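Local coordinates for mandelate racemase/muconate lactonizing protein (Geobacillus sp. Y412MC10, PDB 3P3B) that probably catalyses a magnesium-dependent reaction of the enolase superfamily, in which a proton is taken from the carbon beside a substrate carboxylate, at residues A20-E25 with V45-I50; F137-L142 with A150-E155; F167-G172 with A189-I194. All coordinates share one frame; numbering follows the deposited sequence.

Interaction 1. Residues A20-E25 with V45-I50; sequences AKLTGE and VDIARI
K21 and D46 face each other as a non-hydrogen-bonded antiparallel pair, and their side chains lie alongside, pointing the same way. The lysine wraps round one oxygen of the aspartate. Its CB is 3.6 Å from D46 OD1. K21 CG comes nearer, at 3.3 Å from D46 OD1, because chi1 (-179°) sets CG opposite the backbone N. CD stays a little further off. Bends at chi3 and chi4 then turn CE and NZ back, and K21 NZ reaches D46 OD1 at 2.8 Å. This is a salt bridge, and it uses the syn lone pair of OD1. With an alanine here in place of D46, the ammonium of K21 would probably lose its mate and its bent tail would be freer to turn.

The hydrogen-bonded pairs on either side of K21 and D46 carry the ladder. A20 N and O bond to I47 O and N, both nearly straight. L22 N bonds to V45 O at 2.8 Å, and V45 N returns the bond to L22 O. On the face of A20, L22, V45 and I47, L22 CD2 meets I47 CD1 at 3.2 Å, a doubtfully short contact.

The two strands form a beta hairpin in the antiparallel sheet of the enolase-type capping domain. L377 and I378 of helix 371-380 pack against the apolar face. Strand 55-60 runs along the other edge of strand 42-52.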
loop_
_atom_site.group_PDB
_atom_site.type_symbol
_atom_site.label_atom_id
_atom_site.label_comp_id
_atom_site.label_asym_id
_atom_site.label_seq_id
_atom_site.Cartn_x
_atom_site.Cartn_y
_atom_site.Cartn_z
ATOM N N ALA A 20 -25.896 18.437 0.790
ATOM C CA ALA A 20 -26.897 17.517 0.247
ATOM C C ALA A 20 -26.223 16.387 -0.537
ATOM O O ALA A 20 -25.115 16.548 -1.067
ATOM C CB ALA A 20 -27.848 18.255 -0.651
ATOM N N LYS A 21 -26.909 15.255 -0.627
ATOM C CA LYS A 21 -26.451 14.160 -1.474
ATOM C C LYS A 21 -27.311 14.153 -2.724
ATOM O O LYS A 21 -28.551 14.041 -2.643
ATOM C CB LYS A 21 -26.541 12.826 -0.744
ATOM C CG LYS A 21 -26.051 11.642 -1.589
ATOM C CD LYS A 21 -26.241 10.325 -0.852
ATOM C CE LYS A 21 -25.629 10.355 0.548
ATOM N NZ LYS A 21 -24.136 10.323 0.536
ATOM N N LEU A 22 -26.666 14.330 -3.871
ATOM C CA LEU A 22 -27.348 14.268 -5.157
ATOM C C LEU A 22 -27.247 12.839 -5.709
ATOM O O LEU A 22 -26.301 12.117 -5.416
ATOM C CB LEU A 22 -26.753 15.264 -6.149
ATOM C CG LEU A 22 -27.318 16.690 -6.127
ATOM C CD1 LEU A 22 -27.449 17.231 -4.710
ATOM C CD2 LEU A 22 -26.491 17.615 -7.021
ATOM N N THR A 23 -28.244 12.415 -6.471
ATOM C CA THR A 23 -28.231 11.040 -6.955
ATOM C C THR A 23 -28.473 10.988 -8.452
ATOM O O THR A 23 -29.068 11.892 -9.049
ATOM C CB THR A 23 -29.268 10.153 -6.232
ATOM O OG1 THR A 23 -30.574 10.560 -6.629
ATOM C CG2 THR A 23 -29.140 10.275 -4.716
ATOM N N GLY A 24 -28.017 9.902 -9.059
ATOM C CA GLY A 24 -28.158 9.730 -10.478
ATOM C C GLY A 24 -27.734 8.331 -10.880
ATOM O O GLY A 24 -27.722 7.403 -10.062
ATOM N N GLU A 25 -27.367 8.206 -12.145
ATOM C CA GLU A 25 -27.093 6.914 -12.759
ATOM C C GLU A 25 -26.088 7.042 -13.888
ATOM O O GLU A 25 -26.098 8.032 -14.650
ATOM C CB GLU A 25 -28.391 6.321 -13.340
ATOM C CG GLU A 25 -29.326 5.708 -12.325
ATOM C CD GLU A 25 -30.385 4.814 -12.971
ATOM O OE1 GLU A 25 -30.600 4.922 -14.201
ATOM O OE2 GLU A 25 -30.996 3.998 -12.245
ATOM N N VAL A 45 -23.397 12.045 -5.578
ATOM C CA VAL A 45 -22.383 13.061 -5.373
ATOM C C VAL A 45 -22.786 13.896 -4.167
ATOM O O VAL A 45 -23.876 14.465 -4.149
ATOM C CB VAL A 45 -22.246 14.012 -6.574
ATOM C CG1 VAL A 45 -21.223 15.110 -6.239
ATOM C CG2 VAL A 45 -21.792 13.260 -7.840
ATOM N N ASP A 46 -21.918 13.934 -3.161
ATOM C CA ASP A 46 -22.112 14.789 -1.998
ATOM C C ASP A 46 -21.682 16.214 -2.355
ATOM O O ASP A 46 -20.566 16.422 -2.825
ATOM C CB ASP A 46 -21.309 14.269 -0.802
ATOM C CG ASP A 46 -21.900 12.984 -0.197
ATOM O OD1 ASP A 46 -22.973 12.531 -0.651
ATOM O OD2 ASP A 46 -21.294 12.439 0.757
ATOM N N ILE A 47 -22.576 17.183 -2.146
ATOM C CA ILE A 47 -22.334 18.543 -2.595
ATOM C C ILE A 47 -22.571 19.529 -1.461
ATOM O O ILE A 47 -23.464 19.330 -0.622
ATOM C CB ILE A 47 -23.193 18.859 -3.827
ATOM C CG1 ILE A 47 -22.490 18.319 -5.073
ATOM C CG2 ILE A 47 -23.445 20.343 -3.975
ATOM C CD1 ILE A 47 -23.404 18.121 -6.204
ATOM N N ALA A 48 -21.729 20.557 -1.383
ATOM C CA ALA A 48 -22.008 21.638 -0.446
ATOM C C ALA A 48 -22.328 22.892 -1.232
ATOM O O ALA A 48 -21.823 23.095 -2.332
ATOM C CB ALA A 48 -20.838 21.874 0.508
ATOM N N ARG A 49 -23.210 23.718 -0.683
ATOM C CA ARG A 49 -23.455 25.023 -1.247
ATOM C C ARG A 49 -22.977 26.016 -0.190
ATOM O O ARG A 49 -23.430 25.953 0.958
ATOM C CB ARG A 49 -24.959 25.198 -1.493
ATOM C CG ARG A 49 -25.369 26.555 -2.045
ATOM C CD ARG A 49 -26.791 26.469 -2.625
ATOM N NE ARG A 49 -27.802 26.383 -1.582
ATOM C CZ ARG A 49 -29.084 26.092 -1.804
ATOM N NH1 ARG A 49 -29.935 26.046 -0.792
ATOM N NH2 ARG A 49 -29.510 25.844 -3.035
ATOM N N ILE A 50 -22.030 26.869 -0.544
ATOM C CA ILE A 50 -21.508 27.859 0.407
ATOM C C ILE A 50 -22.011 29.247 0.034
ATOM O O ILE A 50 -22.091 29.588 -1.152
ATOM C CB ILE A 50 -19.962 27.849 0.436
ATOM C CG1 ILE A 50 -19.441 28.644 1.641
ATOM C CG2 ILE A 50 -19.368 28.351 -0.910
ATOM C CD1 ILE A 50 -17.928 28.470 1.866
#

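Interaction 2. Residues F137-L142 with A150-E155; sequences FDDLHL and ALMQEE
D138 and E155 bring their carboxylates together, with D138 OD2 only 2.5 Å from E155 OE1. The side chains approach at a slant and the carboxylate planes are 61° apart. E155 reaches across from the helix with its chain extended beyond CG, and its OE2 also lies 3.2 Å from D138 CB. The other oxygen of D138, OD1, accepts a hydrogen bond from the backbone N of G31.

L151 is the apolar centre of the contact. Its CG stands opposite the backbone N (chi1 170°), which sends the CD2 branch into the turn. There L151 CD2 lies 3.3 Å from D138 O. It also meets H141 CE1 at 3.7 Å, the two side chains crossing at about a right angle. L142 CD1 comes in obliquely, 3.9 Å from L151 CD2. The imidazole of H141 is bordered by the loop itself: L142 CG lies over one face, offset toward the rim of the ring, and D138 O is in plane at the ring edge.

M152 folds back at chi2 (-51°) and chi3, which lays SD 3.8 Å from D138 CB. D139 crosses M152 at about a right angle, with OD1 4.1 Å from SD. The carboxylate of D139 is held by salt bridges to R173 and R186.

Two overlapping type I turns, F137 to L140 and D139 to L142, shape this loop between strand 126-135 and helix 145-161. An apolar patch round L151 thus sits beside an acid pair. Carboxylates this close are likely to share a proton. Y136 N gives D138 OD2 a weak hydrogen bond and R28 gives E155 OE2 a long, weak ion pair, so a shared proton probably does much to ease the repulsion.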
loop_
_atom_site.group_PDB
_atom_site.type_symbol
_atom_site.label_atom_id
_atom_site.label_comp_id
_atom_site.label_asym_id
_atom_site.label_seq_id
_atom_site.Cartn_x
_atom_site.Cartn_y
_atom_site.Cartn_z
ATOM N N PHE A 137 -15.885 -5.635 -16.343
ATOM C CA PHE A 137 -15.942 -7.069 -16.686
ATOM C C PHE A 137 -17.401 -7.398 -17.013
ATOM O O PHE A 137 -18.044 -8.190 -16.328
ATOM C CB PHE A 137 -15.507 -7.943 -15.505
ATOM C CG PHE A 137 -14.009 -7.922 -15.193
ATOM C CD1 PHE A 137 -13.106 -7.202 -15.964
ATOM C CD2 PHE A 137 -13.530 -8.632 -14.089
ATOM C CE1 PHE A 137 -11.718 -7.207 -15.634
ATOM C CE2 PHE A 137 -12.176 -8.640 -13.750
ATOM C CZ PHE A 137 -11.272 -7.934 -14.531
ATOM N N ASP A 138 -17.904 -6.781 -18.066
ATOM C CA ASP A 138 -19.327 -6.826 -18.373
ATOM C C ASP A 138 -19.734 -8.124 -19.067
ATOM O O ASP A 138 -20.927 -8.387 -19.289
ATOM C CB ASP A 138 -19.663 -5.614 -19.217
ATOM C CG ASP A 138 -19.396 -4.312 -18.460
ATOM O OD1 ASP A 138 -19.773 -4.266 -17.285
ATOM O OD2 ASP A 138 -18.819 -3.380 -19.027
ATOM N N ASP A 139 -18.722 -8.937 -19.343
ATOM C CA ASP A 139 -18.842 -10.168 -20.113
ATOM C C ASP A 139 -18.843 -11.440 -19.273
ATOM O O ASP A 139 -18.845 -12.532 -19.829
ATOM C CB ASP A 139 -17.660 -10.246 -21.074
ATOM C CG ASP A 139 -16.330 -10.169 -20.351
ATOM O OD1 ASP A 139 -16.140 -9.246 -19.521
ATOM O OD2 ASP A 139 -15.461 -11.032 -20.610
ATOM N N LEU A 140 -18.832 -11.321 -17.952
ATOM C CA LEU A 140 -18.668 -12.498 -17.094
ATOM C C LEU A 140 -19.816 -13.524 -17.147
ATOM O O LEU A 140 -19.678 -14.641 -16.641
ATOM C CB LEU A 140 -18.425 -12.086 -15.651
ATOM C CG LEU A 140 -17.127 -11.324 -15.399
ATOM C CD1 LEU A 140 -16.994 -11.109 -13.911
ATOM C CD2 LEU A 140 -15.927 -12.102 -15.956
ATOM N N HIS A 141 -20.940 -13.137 -17.737
ATOM C CA HIS A 141 -22.072 -14.045 -17.897
ATOM C C HIS A 141 -21.988 -14.819 -19.220
ATOM O O HIS A 141 -22.829 -15.683 -19.498
ATOM C CB HIS A 141 -23.375 -13.253 -17.843
ATOM C CG HIS A 141 -23.508 -12.255 -18.949
ATOM N ND1 HIS A 141 -22.772 -11.092 -18.991
ATOM C CD2 HIS A 141 -24.264 -12.263 -20.074
ATOM C CE1 HIS A 141 -23.080 -10.417 -20.085
ATOM N NE2 HIS A 141 -23.986 -11.105 -20.759
ATOM N N LEU A 142 -20.993 -14.489 -20.039
ATOM C CA LEU A 142 -20.808 -15.115 -21.351
ATOM C C LEU A 142 -19.698 -16.169 -21.350
ATOM O O LEU A 142 -18.516 -15.849 -21.238
ATOM C CB LEU A 142 -20.500 -14.057 -22.419
ATOM C CG LEU A 142 -21.595 -13.014 -22.629
ATOM C CD1 LEU A 142 -21.181 -11.978 -23.664
ATOM C CD2 LEU A 142 -22.874 -13.714 -23.056
ATOM N N ALA A 150 -17.523 -9.677 -28.523
ATOM C CA ALA A 150 -18.535 -8.924 -29.253
ATOM C C ALA A 150 -19.231 -7.916 -28.337
ATOM O O ALA A 150 -19.461 -6.780 -28.719
ATOM C CB ALA A 150 -19.558 -9.876 -29.884
ATOM N N LEU A 151 -19.571 -8.355 -27.131
ATOM C CA LEU A 151 -20.227 -7.491 -26.163
ATOM C C LEU A 151 -19.343 -6.287 -25.792
ATOM O O LEU A 151 -19.795 -5.140 -25.768
ATOM C CB LEU A 151 -20.567 -8.292 -24.910
ATOM C CG LEU A 151 -21.047 -7.423 -23.749
ATOM C CD1 LEU A 151 -22.225 -6.583 -24.224
ATOM C CD2 LEU A 151 -21.419 -8.267 -22.538
ATOM N N MET A 152 -18.073 -6.556 -25.511
ATOM C CA MET A 152 -17.156 -5.486 -25.117
ATOM C C MET A 152 -16.902 -4.516 -26.271
ATOM O O MET A 152 -16.773 -3.309 -26.057
ATOM C CB MET A 152 -15.852 -6.061 -24.544
ATOM C CG MET A 152 -16.053 -6.892 -23.251
ATOM S SD MET A 152 -17.012 -6.036 -21.958
ATOM C CE MET A 152 -15.961 -4.584 -21.700
ATOM N N GLN A 153 -16.838 -5.030 -27.500
ATOM C CA GLN A 153 -16.741 -4.144 -28.651
ATOM C C GLN A 153 -17.974 -3.239 -28.736
ATOM O O GLN A 153 -17.863 -2.042 -29.011
ATOM C CB GLN A 153 -16.574 -4.935 -29.956
ATOM C CG GLN A 153 -15.173 -5.477 -30.160
ATOM C CD GLN A 153 -15.081 -6.419 -31.345
ATOM O OE1 GLN A 153 -16.036 -7.145 -31.660
ATOM N NE2 GLN A 153 -13.934 -6.407 -32.013
ATOM N N GLU A 154 -19.142 -3.825 -28.502
ATOM C CA GLU A 154 -20.408 -3.096 -28.514
ATOM C C GLU A 154 -20.373 -1.954 -27.487
ATOM O O GLU A 154 -20.724 -0.802 -27.780
ATOM C CB GLU A 154 -21.536 -4.069 -28.180
ATOM C CG GLU A 154 -22.922 -3.456 -28.038
ATOM C CD GLU A 154 -23.955 -4.471 -27.521
ATOM O OE1 GLU A 154 -23.904 -5.644 -27.958
ATOM O OE2 GLU A 154 -24.810 -4.100 -26.679
ATOM N N GLU A 155 -19.933 -2.276 -26.281
ATOM C CA GLU A 155 -19.758 -1.242 -25.264
ATOM C C GLU A 155 -18.815 -0.116 -25.705
ATOM O O GLU A 155 -19.136 1.048 -25.531
ATOM C CB GLU A 155 -19.339 -1.859 -23.937
ATOM C CG GLU A 155 -20.396 -2.771 -23.374
ATOM C CD GLU A 155 -20.136 -3.169 -21.938
ATOM O OE1 GLU A 155 -18.995 -2.988 -21.448
ATOM O OE2 GLU A 155 -21.076 -3.660 -21.289
#

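Interaction 3. Residues F167-G172 with A189-I194; sequences FKIKVG and AIVRGI
I169 and I194 reach toward each other, tip to tip, from strand and helix. I169 CD1 meets I194 CD1 at 3.7 Å and also touches I194 CB. Both chains are extended at chi2 (169° for I169), so the delta methyls lead into the gap between the backbones. At a slant, I169 CG2 lies 4.1 Å from V191 CG2 and equally far from I190 CG2, so this methyl touches both residues. Just beyond the strand, V171 crosses V191 obliquely, with V171 CG1 3.7 Å from V191 CG2. At the other end, F167 CB is a looser neighbour of I194 CG2, at 4.4 Å.

The strand and helix axes run almost antiparallel, at 163°, and come within 9.4 Å. This packs a barrel strand against helix 180-198, the next long helix in the chain, in the TIM barrel.

Alternation along the strand separates two chemistries. I169 faces the helix, whereas the neighbouring lysines have polar partners elsewhere: K168 NZ forms a salt bridge with E233 and a hydrogen bond to a tartrate probably from the crystallisation liquor, and K170 NZ bonds to D207. The K-I-K sequence is consistent with the K-x-K motif of mandelate racemase relatives. The contact is wholly apolar, carried mainly by the branched side chains of I169, V171, I190, V191 and I194, and I169 lies between two lysines probably of the active site.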
loop_
_atom_site.group_PDB
_atom_site.type_symbol
_atom_site.label_atom_id
_atom_site.label_comp_id
_atom_site.label_asym_id
_atom_site.label_seq_id
_atom_site.Cartn_x
_atom_site.Cartn_y
_atom_site.Cartn_z
ATOM N N PHE A 167 -9.904 4.544 -24.766
ATOM C CA PHE A 167 -10.630 3.607 -23.913
ATOM C C PHE A 167 -9.733 2.922 -22.908
ATOM O O PHE A 167 -8.634 2.459 -23.240
ATOM C CB PHE A 167 -11.342 2.539 -24.770
ATOM C CG PHE A 167 -12.289 3.114 -25.778
ATOM C CD1 PHE A 167 -11.821 3.572 -27.002
ATOM C CD2 PHE A 167 -13.639 3.255 -25.475
ATOM C CE1 PHE A 167 -12.692 4.137 -27.926
ATOM C CE2 PHE A 167 -14.520 3.809 -26.386
ATOM C CZ PHE A 167 -14.046 4.251 -27.618
ATOM N N LYS A 168 -10.203 2.852 -21.672
ATOM C CA LYS A 168 -9.490 2.126 -20.646
ATOM C C LYS A 168 -10.272 0.860 -20.351
ATOM O O LYS A 168 -11.440 0.904 -19.961
ATOM C CB LYS A 168 -9.255 2.958 -19.369
ATOM C CG LYS A 168 -8.374 2.212 -18.338
ATOM C CD LYS A 168 -7.794 3.143 -17.259
ATOM C CE LYS A 168 -8.749 3.261 -16.041
ATOM N NZ LYS A 168 -8.303 4.354 -15.108
ATOM N N ILE A 169 -9.602 -0.267 -20.539
ATOM C CA ILE A 169 -10.211 -1.574 -20.442
ATOM C C ILE A 169 -9.814 -2.275 -19.145
ATOM O O ILE A 169 -8.615 -2.469 -18.877
ATOM C CB ILE A 169 -9.747 -2.428 -21.652
ATOM C CG1 ILE A 169 -10.040 -1.675 -22.953
ATOM C CG2 ILE A 169 -10.361 -3.811 -21.615
ATOM C CD1 ILE A 169 -9.390 -2.299 -24.191
ATOM N N LYS A 170 -10.800 -2.655 -18.334
ATOM C CA LYS A 170 -10.516 -3.468 -17.153
ATOM C C LYS A 170 -10.000 -4.852 -17.567
ATOM O O LYS A 170 -10.621 -5.522 -18.391
ATOM C CB LYS A 170 -11.746 -3.606 -16.254
ATOM C CG LYS A 170 -12.169 -2.305 -15.503
ATOM C CD LYS A 170 -11.089 -1.893 -14.530
ATOM C CE LYS A 170 -11.365 -0.578 -13.803
ATOM N NZ LYS A 170 -10.869 0.582 -14.574
ATOM N N VAL A 171 -8.866 -5.265 -17.009
ATOM C CA VAL A 171 -8.362 -6.623 -17.230
ATOM C C VAL A 171 -8.133 -7.260 -15.876
ATOM O O VAL A 171 -8.428 -6.666 -14.852
ATOM C CB VAL A 171 -7.052 -6.654 -18.032
ATOM C CG1 VAL A 171 -7.300 -6.175 -19.437
ATOM C CG2 VAL A 171 -5.986 -5.764 -17.333
ATOM N N GLY A 172 -7.596 -8.470 -15.864
ATOM C CA GLY A 172 -7.414 -9.179 -14.611
ATOM C C GLY A 172 -8.532 -10.130 -14.242
ATOM O O GLY A 172 -8.706 -10.455 -13.064
ATOM N N ALA A 189 -8.054 -11.338 -25.486
ATOM C CA ALA A 189 -9.027 -11.289 -26.571
ATOM C C ALA A 189 -9.884 -10.021 -26.502
ATOM O O ALA A 189 -10.141 -9.375 -27.532
ATOM C CB ALA A 189 -9.916 -12.526 -26.542
ATOM N N ILE A 190 -10.306 -9.658 -25.292
ATOM C CA ILE A 190 -11.106 -8.439 -25.117
ATOM C C ILE A 190 -10.311 -7.211 -25.559
ATOM O O ILE A 190 -10.810 -6.373 -26.311
ATOM C CB ILE A 190 -11.592 -8.234 -23.655
ATOM C CG1 ILE A 190 -12.489 -9.388 -23.184
ATOM C CG2 ILE A 190 -12.326 -6.881 -23.514
ATOM C CD1 ILE A 190 -13.553 -9.794 -24.165
ATOM N N VAL A 191 -9.068 -7.101 -25.092
ATOM C CA VAL A 191 -8.247 -5.953 -25.446
ATOM C C VAL A 191 -8.005 -5.868 -26.952
ATOM O O VAL A 191 -8.152 -4.803 -27.552
ATOM C CB VAL A 191 -6.908 -5.929 -24.665
ATOM C CG1 VAL A 191 -6.087 -4.744 -25.092
ATOM C CG2 VAL A 191 -7.173 -5.859 -23.156
ATOM N N ARG A 192 -7.634 -6.981 -27.581
ATOM C CA ARG A 192 -7.493 -6.949 -29.036
ATOM C C ARG A 192 -8.788 -6.523 -29.730
ATOM O O ARG A 192 -8.772 -5.694 -30.647
ATOM C CB ARG A 192 -7.010 -8.294 -29.584
ATOM C CG ARG A 192 -5.513 -8.454 -29.502
ATOM C CD ARG A 192 -4.959 -9.234 -30.703
ATOM N NE ARG A 192 -3.717 -9.899 -30.342
ATOM C CZ ARG A 192 -3.674 -11.056 -29.689
ATOM N NH1 ARG A 192 -4.813 -11.659 -29.345
ATOM N NH2 ARG A 192 -2.507 -11.613 -29.384
ATOM N N GLY A 193 -9.902 -7.085 -29.275
ATOM C CA GLY A 193 -11.205 -6.795 -29.852
ATOM C C GLY A 193 -11.555 -5.318 -29.807
ATOM O O GLY A 193 -12.027 -4.747 -30.792
ATOM N N ILE A 194 -11.305 -4.681 -28.666
ATOM C CA ILE A 194 -11.624 -3.269 -28.543
ATOM C C ILE A 194 -10.667 -2.432 -29.385
ATOM O O ILE A 194 -11.076 -1.471 -30.030
ATOM C CB ILE A 194 -11.654 -2.818 -27.061
ATOM C CG1 ILE A 194 -12.810 -3.527 -26.346
ATOM C CG2 ILE A 194 -11.783 -1.303 -26.969
ATOM C CD1 ILE A 194 -12.936 -3.198 -24.876
#

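The three contacts follow one another along the chain. Interaction 1 belongs to the antiparallel sheet of the capping domain. Its centre is about 31 Å from that of interaction 2 and 32 Å from that of interaction 3, and it touches neither. Interactions 1 and 3 lie on opposite sides of the chain's centre. Interactions 2 and 3 adjoin in the barrel, with centres about 10 Å apart. Q153 NE2 of helix 145-161 probably bonds to G193 O of helix 180-198, and the F137 ring packs on the backbone of K170 to G172. Interaction 2 also meets the far end of strand 14-30 and the residues just after it (G31, A32), so that one strand links the cap to the barrel.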